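Local coordinates for protein beta-glucoside kinase (Listeria monocytogenes, PDB 4HTL) that phosphorylates cellobiose at the expense of ATP to give cellobiose 6'-phosphate, as a sugar kinase of the ROK family, and may also regulate transcription of the cellobiose-PTS operon, at residues A[25-30]-A[280-285]; A[60-65]-A[91-96]; A[109-114]-A[143-148]; A[205-210]-A[248-253]. One frame throughout, in Å; residues are numbered along the deposited sequence. Where two conformers were deposited one is given.

Contact 1 (A[25-30]-A[280-285]); sequences GEIILT and AGLLGA
The backbone O of G25 lies 3.4 Å from L283 CD2, a carbonyl set against a methyl. This is the sole polar atom to take part across the contact, and it does so by van der Waals contact, since no hydrogen bond passes between 25-30 and 280-285. The shorter of the two backbone bonds within the segments is G284 N to A280 O, 2.8 Å, part of the helical turn that carries both leucines. L283 CD2 is shared: besides the G25 carbonyl it meets I27 CD1 at 3.9 Å, the two side chains meeting at a slant. I27 gets there because its CG1 stands opposite the carbonyl carbon (chi1 -64°) and the chain is then extended, which carries CD1 out to the helix. The same CD1 also approaches L282 CD1 at 4.3 Å, so one methyl sits against two successive leucines. L282 leaves the helix toward the strand; L283 does not, and only the end of its side chain swings in. Beyond the pair, I27 rests on V21, while L282 packs on A8 and D10 of strand 6-11, part of a probable ATP-binding segment. The start of strand 27-34, an edge strand of the N-terminal sheet, is thus joined to the C-terminal helix 280-293. With 165 Å² buried and no hydrogen bond or charge pair crossing, the chemistry implies van der Waals packing and probably the hydrophobic effect.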
# COMPACT_ATOMS: atom_id res chain seq x y z
N GLY A 25 28.31 11.69 1.49
CA GLY A 25 27.19 12.49 2.03
C GLY A 25 27.62 13.76 2.74
O GLY A 25 26.77 14.50 3.30
N GLU A 26 28.93 14.02 2.75
CA GLU A 26 29.45 15.30 3.24
C GLU A 26 29.07 16.37 2.21
O GLU A 26 29.38 16.27 1.01
CB GLU A 26 30.96 15.27 3.45
CG GLU A 26 31.47 16.61 3.99
CD GLU A 26 32.96 16.64 4.19
OE1 GLU A 26 33.63 15.59 4.00
OE2 GLU A 26 33.45 17.74 4.51
N ILE A 27 28.34 17.38 2.68
CA ILE A 27 27.88 18.48 1.84
C ILE A 27 28.81 19.65 2.08
O ILE A 27 28.75 20.27 3.15
CB ILE A 27 26.42 18.84 2.16
CG1 ILE A 27 25.53 17.67 1.83
CG2 ILE A 27 25.97 20.05 1.36
CD1 ILE A 27 24.07 17.88 2.20
N ILE A 28 29.65 19.96 1.09
CA ILE A 28 30.78 20.87 1.28
C ILE A 28 30.43 22.30 0.92
O ILE A 28 31.16 23.22 1.30
CB ILE A 28 32.07 20.37 0.55
CG1 ILE A 28 31.92 20.38 -0.96
CG2 ILE A 28 32.44 18.96 1.01
CD1 ILE A 28 33.22 20.17 -1.71
N LEU A 29 29.30 22.51 0.25
CA LEU A 29 28.79 23.84 -0.10
C LEU A 29 27.29 23.75 -0.25
O LEU A 29 26.77 22.75 -0.76
CB LEU A 29 29.45 24.36 -1.41
CG LEU A 29 29.11 25.81 -1.84
CD1 LEU A 29 30.37 26.56 -2.28
CD2 LEU A 29 28.03 25.87 -2.92
N THR A 30 26.58 24.76 0.21
CA THR A 30 25.13 24.87 -0.02
C THR A 30 24.74 26.26 -0.58
O THR A 30 25.49 27.24 -0.47
CB THR A 30 24.31 24.67 1.25
OG1 THR A 30 24.67 25.67 2.19
CG2 THR A 30 24.54 23.28 1.85
N ALA A 280 17.62 15.95 3.59
CA ALA A 280 17.19 14.64 3.05
C ALA A 280 17.02 14.57 1.53
O ALA A 280 17.45 13.59 0.91
CB ALA A 280 15.97 14.08 3.77
N GLY A 281 16.37 15.58 0.94
CA GLY A 281 16.20 15.60 -0.52
C GLY A 281 17.54 15.57 -1.24
O GLY A 281 17.71 14.79 -2.16
N LEU A 282 18.48 16.45 -0.84
CA LEU A 282 19.79 16.48 -1.45
C LEU A 282 20.51 15.17 -1.31
O LEU A 282 21.08 14.63 -2.28
CB LEU A 282 20.66 17.60 -0.83
CG LEU A 282 20.18 19.04 -1.00
CD1 LEU A 282 21.03 19.96 -0.11
CD2 LEU A 282 20.20 19.46 -2.47
N LEU A 283 20.49 14.64 -0.10
CA LEU A 283 21.23 13.42 0.19
C LEU A 283 20.63 12.22 -0.55
O LEU A 283 21.36 11.40 -1.15
CB LEU A 283 21.28 13.19 1.69
CG LEU A 283 22.08 14.18 2.53
CD1 LEU A 283 21.70 14.05 4.02
CD2 LEU A 283 23.58 14.00 2.29
N GLY A 284 19.32 12.14 -0.59
CA GLY A 284 18.69 11.03 -1.33
C GLY A 284 18.89 11.10 -2.82
O GLY A 284 19.04 10.06 -3.50
N ALA A 285 18.90 12.32 -3.35
CA ALA A 285 19.16 12.52 -4.78
C ALA A 285 20.54 11.96 -5.08
O ALA A 285 20.74 11.26 -6.07
CB ALA A 285 19.07 14.01 -5.15

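Contact 2 (A[60-65]-A[91-96]); sequences IAVSAP and EWLEAE
L93 CD1 carries this contact, meeting V62 CG2 at 3.7 Å and I60 CG2 at 4.1 Å. A single methyl of the helix is therefore set against branch methyls of two alternate strand residues, and L93 runs askew to each side chain. All three residues leave their backbones toward the opposite segment. In V62 it is the methyl opposite the carbonyl carbon that touches (chi1 -180°), whereas in I60 the touching CG2 lies opposite the backbone N. One shell out, I60 packs on F9 and V62 on I11, both of strand 6-11, and V101 of strand 101-105 lies against I60 and L93 alike. Within the helix, L93 CG borders the W92 ring in its plane, while E96 CG sits 3.6 Å above the plane of the W92 ring, over its centre. A salt bridge joins E96 OE1 to K48 NZ, and N88 OD1 bonds E91 N near the start of the helix. Parallel neighbours 59-64 and 101-105 are linked through the small antiparallel sheet of 67-88 and then helix 89-97, a beta-alpha-beta crossover with an inserted sheet. A61 and S63 face the other way, onto helix 280-293. All three touching residues are buried and wholly apolar here, which implies hydrophobic cohesion with no directional bond between the two segments; polar bonds such as E96 to K48 lie outside the contact.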
# COMPACT_ATOMS: atom_id res chain seq x y z
N ILE A 60 25.46 15.46 -11.52
CA ILE A 60 24.30 16.22 -11.08
C ILE A 60 23.20 15.26 -10.62
O ILE A 60 22.90 14.29 -11.32
CB ILE A 60 23.74 17.15 -12.20
CG1 ILE A 60 24.82 18.13 -12.73
CG2 ILE A 60 22.51 17.90 -11.69
CD1 ILE A 60 24.42 18.88 -14.00
N ALA A 61 22.62 15.54 -9.45
CA ALA A 61 21.60 14.71 -8.81
C ALA A 61 20.43 15.61 -8.45
O ALA A 61 20.62 16.67 -7.83
CB ALA A 61 22.15 14.04 -7.55
N VAL A 62 19.24 15.23 -8.86
CA VAL A 62 18.03 16.03 -8.65
C VAL A 62 16.97 15.26 -7.87
O VAL A 62 16.68 14.07 -8.18
CB VAL A 62 17.44 16.49 -10.01
CG1 VAL A 62 16.17 17.34 -9.80
CG2 VAL A 62 18.50 17.22 -10.85
N SER A 63 16.36 15.97 -6.91
CA SER A 63 15.15 15.54 -6.22
C SER A 63 14.02 16.50 -6.69
O SER A 63 14.07 17.72 -6.47
CB SER A 63 15.36 15.61 -4.70
OG SER A 63 14.16 15.73 -3.97
N ALA A 64 13.01 15.96 -7.35
CA ALA A 64 11.98 16.75 -7.99
C ALA A 64 10.59 16.31 -7.58
O ALA A 64 10.34 15.11 -7.45
CB ALA A 64 12.13 16.64 -9.52
N PRO A 65 9.65 17.27 -7.45
CA PRO A 65 8.27 16.83 -7.23
C PRO A 65 7.65 16.17 -8.43
O PRO A 65 8.13 16.29 -9.57
CB PRO A 65 7.53 18.09 -6.79
CG PRO A 65 8.33 19.21 -7.37
CD PRO A 65 9.76 18.74 -7.48
N GLU A 91 17.70 14.88 -19.59
CA GLU A 91 18.29 15.16 -20.90
C GLU A 91 18.62 16.64 -21.08
O GLU A 91 19.59 16.97 -21.74
CB GLU A 91 17.37 14.70 -22.01
CG GLU A 91 17.34 13.20 -22.17
CD GLU A 91 16.34 12.74 -23.21
OE1 GLU A 91 16.30 11.52 -23.45
OE2 GLU A 91 15.61 13.58 -23.79
N TRP A 92 17.81 17.51 -20.49
CA TRP A 92 18.07 18.95 -20.51
C TRP A 92 19.38 19.26 -19.84
O TRP A 92 20.23 19.95 -20.42
CB TRP A 92 16.93 19.72 -19.84
CG TRP A 92 17.06 21.22 -19.98
CD1 TRP A 92 16.64 22.01 -21.04
CD2 TRP A 92 17.65 22.16 -19.01
NE1 TRP A 92 16.93 23.34 -20.80
CE2 TRP A 92 17.52 23.50 -19.60
CE3 TRP A 92 18.22 22.03 -17.75
CZ2 TRP A 92 17.98 24.64 -18.94
CZ3 TRP A 92 18.67 23.19 -17.10
CH2 TRP A 92 18.55 24.46 -17.68
N LEU A 93 19.56 18.73 -18.63
CA LEU A 93 20.77 18.98 -17.85
C LEU A 93 22.01 18.35 -18.50
O LEU A 93 23.10 18.93 -18.46
CB LEU A 93 20.58 18.49 -16.40
CG LEU A 93 19.72 19.35 -15.46
CD1 LEU A 93 19.33 18.59 -14.17
CD2 LEU A 93 20.45 20.64 -15.13
N GLU A 94 21.85 17.17 -19.10
CA GLU A 94 22.94 16.51 -19.83
C GLU A 94 23.38 17.37 -21.02
O GLU A 94 24.59 17.52 -21.27
CB GLU A 94 22.52 15.13 -20.34
CG GLU A 94 22.41 14.07 -19.27
CD GLU A 94 21.76 12.80 -19.77
OE1 GLU A 94 20.99 12.85 -20.75
OE2 GLU A 94 22.02 11.75 -19.14
N ALA A 95 22.41 17.92 -21.75
CA ALA A 95 22.69 18.74 -22.92
C ALA A 95 23.35 20.06 -22.49
O ALA A 95 24.25 20.55 -23.14
CB ALA A 95 21.42 19.02 -23.72
N GLU A 96 22.87 20.64 -21.39
CA GLU A 96 23.40 21.90 -20.90
C GLU A 96 24.83 21.80 -20.36
O GLU A 96 25.55 22.78 -20.42
CB GLU A 96 22.50 22.47 -19.81
CG GLU A 96 21.16 22.98 -20.30
CD GLU A 96 21.27 24.22 -21.16
OE1 GLU A 96 22.05 25.13 -20.80
OE2 GLU A 96 20.57 24.28 -22.19

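Contact 3 (A[109-114]-A[143-148]); sequences CALLAE and GELVRG
L145 enters between L111 and L112 with its two methyls divided: CD1 of L145 lies 4.2 Å from L111 CD2, and CD2 of L145 lies 4.4 Å from L112 CD1. L145 was modelled in two conformers, and these distances hold for the one described. L111 leaves the helix toward the strand, its CG opposite its own backbone N (chi1 -177°), which sends the branch outward from the helix. L112 sets off alongside the interface, and its end bends nearer. All three touching leucines are buried, 122 Å² is covered between the segments, and no hydrogen bond crosses, so this side is tightly packed and purely apolar. The other side of strand 144-145 differs in character. E144 turns away from the helix and is partly exposed, and it packs on N142 of the second subunit. The backbone O of L145 accepts a hydrogen bond from N142 ND2 of the second subunit, so the same residue faces the helix with its side chain and the dimer partner with its backbone. V146 also packs on that N142 of the second subunit. Around the leucines, L111 also rests on F140 of strand 135-141, L112 on Y287 of helix 280-293, and L145 on E104 of strand 101-105, which places helix 106-117 between the edge strand 144-145 and helix 280-293.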
# COMPACT_ATOMS: atom_id res chain seq x y z
N CYS A 109 13.41 10.49 -2.68
CA CYS A 109 14.75 10.90 -2.28
C CYS A 109 14.86 11.01 -0.75
O CYS A 109 15.81 10.53 -0.15
CB CYS A 109 15.14 12.22 -2.94
SG CYS A 109 15.57 12.06 -4.67
N ALA A 110 13.85 11.56 -0.09
CA ALA A 110 13.91 11.70 1.35
C ALA A 110 13.90 10.32 1.99
O ALA A 110 14.58 10.12 3.01
CB ALA A 110 12.75 12.55 1.91
N LEU A 111 13.18 9.36 1.40
CA LEU A 111 13.24 8.01 1.94
C LEU A 111 14.65 7.42 1.76
O LEU A 111 15.17 6.78 2.64
CB LEU A 111 12.22 7.12 1.27
CG LEU A 111 12.14 5.69 1.81
CD1 LEU A 111 10.72 5.14 1.72
CD2 LEU A 111 13.12 4.77 1.05
N LEU A 112 15.23 7.64 0.59
CA LEU A 112 16.57 7.14 0.31
C LEU A 112 17.60 7.71 1.27
O LEU A 112 18.53 6.99 1.65
CB LEU A 112 16.94 7.38 -1.15
CG LEU A 112 16.18 6.56 -2.22
CD1 LEU A 112 16.56 7.05 -3.63
CD2 LEU A 112 16.30 5.04 -2.08
N ALA A 113 17.44 8.96 1.69
CA ALA A 113 18.30 9.54 2.72
C ALA A 113 18.18 8.73 4.03
O ALA A 113 19.20 8.42 4.71
CB ALA A 113 18.05 11.02 2.92
N GLU A 114 16.94 8.40 4.38
CA GLU A 114 16.69 7.58 5.56
C GLU A 114 17.37 6.19 5.49
O GLU A 114 17.95 5.71 6.49
CB GLU A 114 15.16 7.46 5.82
CG GLU A 114 14.80 7.26 7.30
CD GLU A 114 15.15 8.45 8.14
OE1 GLU A 114 16.02 8.34 9.03
OE2 GLU A 114 14.56 9.49 7.88
N GLY A 143 13.35 -4.51 0.45
CA GLY A 143 14.69 -3.94 0.33
C GLY A 143 14.86 -3.03 -0.87
O GLY A 143 15.99 -2.73 -1.22
N GLU A 144 13.76 -2.55 -1.45
CA GLU A 144 13.75 -1.71 -2.66
C GLU A 144 12.69 -0.61 -2.58
O GLU A 144 11.63 -0.86 -2.04
CB GLU A 144 13.30 -2.57 -3.85
CG GLU A 144 14.37 -3.33 -4.58
CD GLU A 144 13.77 -3.91 -5.83
OE1 GLU A 144 13.64 -3.15 -6.82
OE2 GLU A 144 13.39 -5.09 -5.78
N LEU A 145 12.96 0.56 -3.17
CA LEU A 145 11.95 1.56 -3.33
C LEU A 145 10.82 1.02 -4.25
O LEU A 145 11.09 0.39 -5.28
CB LEU A 145 12.63 2.80 -3.93
CG LEU A 145 11.93 4.10 -4.15
CD1 LEU A 145 11.46 4.73 -2.84
CD2 LEU A 145 12.90 5.01 -4.92
N VAL A 146 9.58 1.31 -3.85
CA VAL A 146 8.45 0.98 -4.69
C VAL A 146 8.02 2.27 -5.37
O VAL A 146 7.46 3.15 -4.77
CB VAL A 146 7.29 0.37 -3.89
CG1 VAL A 146 6.05 0.21 -4.79
CG2 VAL A 146 7.70 -0.94 -3.20
N ARG A 147 8.27 2.36 -6.66
CA ARG A 147 7.95 3.58 -7.44
C ARG A 147 6.61 3.49 -8.15
O ARG A 147 6.05 4.49 -8.50
CB ARG A 147 9.03 3.87 -8.45
CG ARG A 147 10.40 4.09 -7.85
CD ARG A 147 11.41 4.45 -8.91
NE ARG A 147 12.77 4.47 -8.43
CZ ARG A 147 13.50 3.38 -8.22
NH1 ARG A 147 12.99 2.17 -8.44
NH2 ARG A 147 14.73 3.50 -7.81
N GLY A 148 6.16 2.24 -8.40
CA GLY A 148 4.96 1.93 -9.10
C GLY A 148 5.13 1.76 -10.62
O GLY A 148 6.18 2.05 -11.18

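Contact 4 (A[205-210]-A[248-253]); sequences ANYDAH and TSRPTF
Charge pairing dominates: D208 and R250 meet head-on in a bidentate salt bridge. R250 NH2 donates to D208 OD1 at 2.8 Å, nearly straight at 172°, and R250 NH1 donates to D208 OD2 at 2.9 Å. OD1 uses its syn lone pair; OD2 is also met on the syn side, but from somewhat out of the carboxylate plane. The two flat groups lie 24° apart, nearly coplanar, as suits an end-on pair. A bend at chi2 in R250 brings the guanidinium round to the helix. Aromatic contact is secondary. R250 NH2 reaches the edge of the Y207 ring, 3.7 Å from Y207 CD2, with the planes 71° apart; because the nitrogen is near the ring plane, this is no cation-pi stack. In the backbone, H210, at positive phi, ends helix 200-208 in a Schellman motif, with D211 N bonded to N206 O and H210 N to Y207 O, and R250 opens a type I turn closed by F253 N to R250 O at 3.1 Å. R250 NE makes a further salt bridge to E256 OE1, which also bonds T252 OG1. Paired with two carboxylates, the guanidinium is fixed in rotation, and its charge probably offsets that of D208.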
# COMPACT_ATOMS: atom_id res chain seq x y z
N ALA A 205 -0.56 25.72 21.25
CA ALA A 205 -0.49 26.41 22.53
C ALA A 205 -1.87 26.49 23.16
O ALA A 205 -2.06 26.20 24.35
CB ALA A 205 0.16 27.81 22.39
N ASN A 206 -2.87 26.82 22.35
CA ASN A 206 -4.23 26.84 22.86
C ASN A 206 -4.70 25.45 23.27
O ASN A 206 -5.33 25.29 24.27
CB ASN A 206 -5.17 27.45 21.84
CG ASN A 206 -4.88 28.90 21.61
OD1 ASN A 206 -4.31 29.56 22.47
ND2 ASN A 206 -5.27 29.41 20.47
N TYR A 207 -4.32 24.45 22.49
CA TYR A 207 -4.60 23.06 22.86
C TYR A 207 -4.03 22.72 24.25
O TYR A 207 -4.70 22.15 25.11
CB TYR A 207 -3.96 22.16 21.78
CG TYR A 207 -4.01 20.68 22.06
CD1 TYR A 207 -5.20 19.98 21.95
CD2 TYR A 207 -2.85 19.95 22.35
CE1 TYR A 207 -5.26 18.63 22.23
CE2 TYR A 207 -2.91 18.59 22.61
CZ TYR A 207 -4.10 17.93 22.53
OH TYR A 207 -4.20 16.57 22.78
N ASP A 208 -2.74 23.06 24.46
CA ASP A 208 -2.08 22.78 25.73
C ASP A 208 -2.70 23.54 26.90
O ASP A 208 -2.61 23.09 28.06
CB ASP A 208 -0.59 23.10 25.63
CG ASP A 208 0.16 22.11 24.79
OD1 ASP A 208 -0.31 20.97 24.60
OD2 ASP A 208 1.20 22.49 24.28
N ALA A 209 -3.37 24.66 26.59
CA ALA A 209 -4.12 25.45 27.58
C ALA A 209 -5.61 25.03 27.67
O ALA A 209 -6.44 25.72 28.30
CB ALA A 209 -3.99 26.93 27.26
N HIS A 210 -5.94 23.88 27.08
CA HIS A 210 -7.27 23.27 27.18
C HIS A 210 -8.37 24.07 26.59
O HIS A 210 -9.50 24.06 27.11
CB HIS A 210 -7.60 22.89 28.62
CG HIS A 210 -6.46 22.21 29.33
ND1 HIS A 210 -6.02 21.00 28.97
CD2 HIS A 210 -5.68 22.62 30.40
CE1 HIS A 210 -5.00 20.64 29.78
NE2 HIS A 210 -4.79 21.64 30.65
N THR A 248 6.61 17.96 12.76
CA THR A 248 7.73 17.92 13.73
C THR A 248 7.95 19.23 14.51
O THR A 248 8.71 19.26 15.49
CB THR A 248 9.09 17.53 13.08
OG1 THR A 248 9.66 18.63 12.34
CG2 THR A 248 8.92 16.32 12.22
N SER A 249 7.31 20.31 14.07
CA SER A 249 7.26 21.58 14.84
C SER A 249 6.53 21.36 16.19
O SER A 249 6.60 22.20 17.06
CB SER A 249 6.56 22.72 14.07
OG SER A 249 5.17 22.43 13.85
N ARG A 250 5.86 20.22 16.34
CA ARG A 250 5.26 19.80 17.63
C ARG A 250 6.24 18.79 18.29
O ARG A 250 6.33 17.63 17.90
CB ARG A 250 3.87 19.18 17.37
CG ARG A 250 3.18 18.59 18.60
CD ARG A 250 2.80 19.64 19.59
NE ARG A 250 1.98 19.10 20.67
CZ ARG A 250 1.53 19.83 21.68
NH1 ARG A 250 1.92 21.09 21.79
NH2 ARG A 250 0.77 19.28 22.63
N PRO A 251 6.95 19.22 19.33
CA PRO A 251 8.02 18.39 19.91
C PRO A 251 7.58 16.99 20.38
O PRO A 251 8.34 16.05 20.26
CB PRO A 251 8.49 19.23 21.09
CG PRO A 251 8.31 20.60 20.57
CD PRO A 251 6.96 20.57 19.92
N THR A 252 6.38 16.90 20.94
CA THR A 252 5.85 15.69 21.52
C THR A 252 4.90 14.92 20.59
O THR A 252 4.21 14.02 21.00
CB THR A 252 5.13 16.04 22.82
OG1 THR A 252 4.11 17.00 22.53
CG2 THR A 252 6.14 16.53 23.90
N PHE A 253 4.94 15.22 19.29
CA PHE A 253 3.92 14.61 18.42
C PHE A 253 3.99 13.11 18.34
O PHE A 253 2.95 12.48 18.28
CB PHE A 253 3.84 15.25 17.02
CG PHE A 253 4.71 14.59 15.98
CD1 PHE A 253 4.22 13.54 15.19
CD2 PHE A 253 6.00 15.04 15.76
CE1 PHE A 253 5.03 12.95 14.23
CE2 PHE A 253 6.81 14.45 14.79
CZ PHE A 253 6.33 13.40 14.04

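How the contacts relate
Contact 1 opens nearest the N terminus, at 25-30, and closes last, at 280-285, so the other three lie within its span. They follow in series, 60-65 with 91-96, then 109-114 with 143-148, then 205-210 with 248-253, and none cross. Contacts 1 and 2 reach the same N-terminal sheet, and helix 280-293 of contact 1 also packs on A61 and S63 of contact 2. Contact 3 joins this core through C109 and A113, which pack on 280-285, and ties helix 106-117 to the edge of the second five-stranded sheet. Contact 4, at the surface, joins the end of helix 200-208 to the loop between strand 240-244 and helix 253-261, its centre 40 Å from that of contact 2.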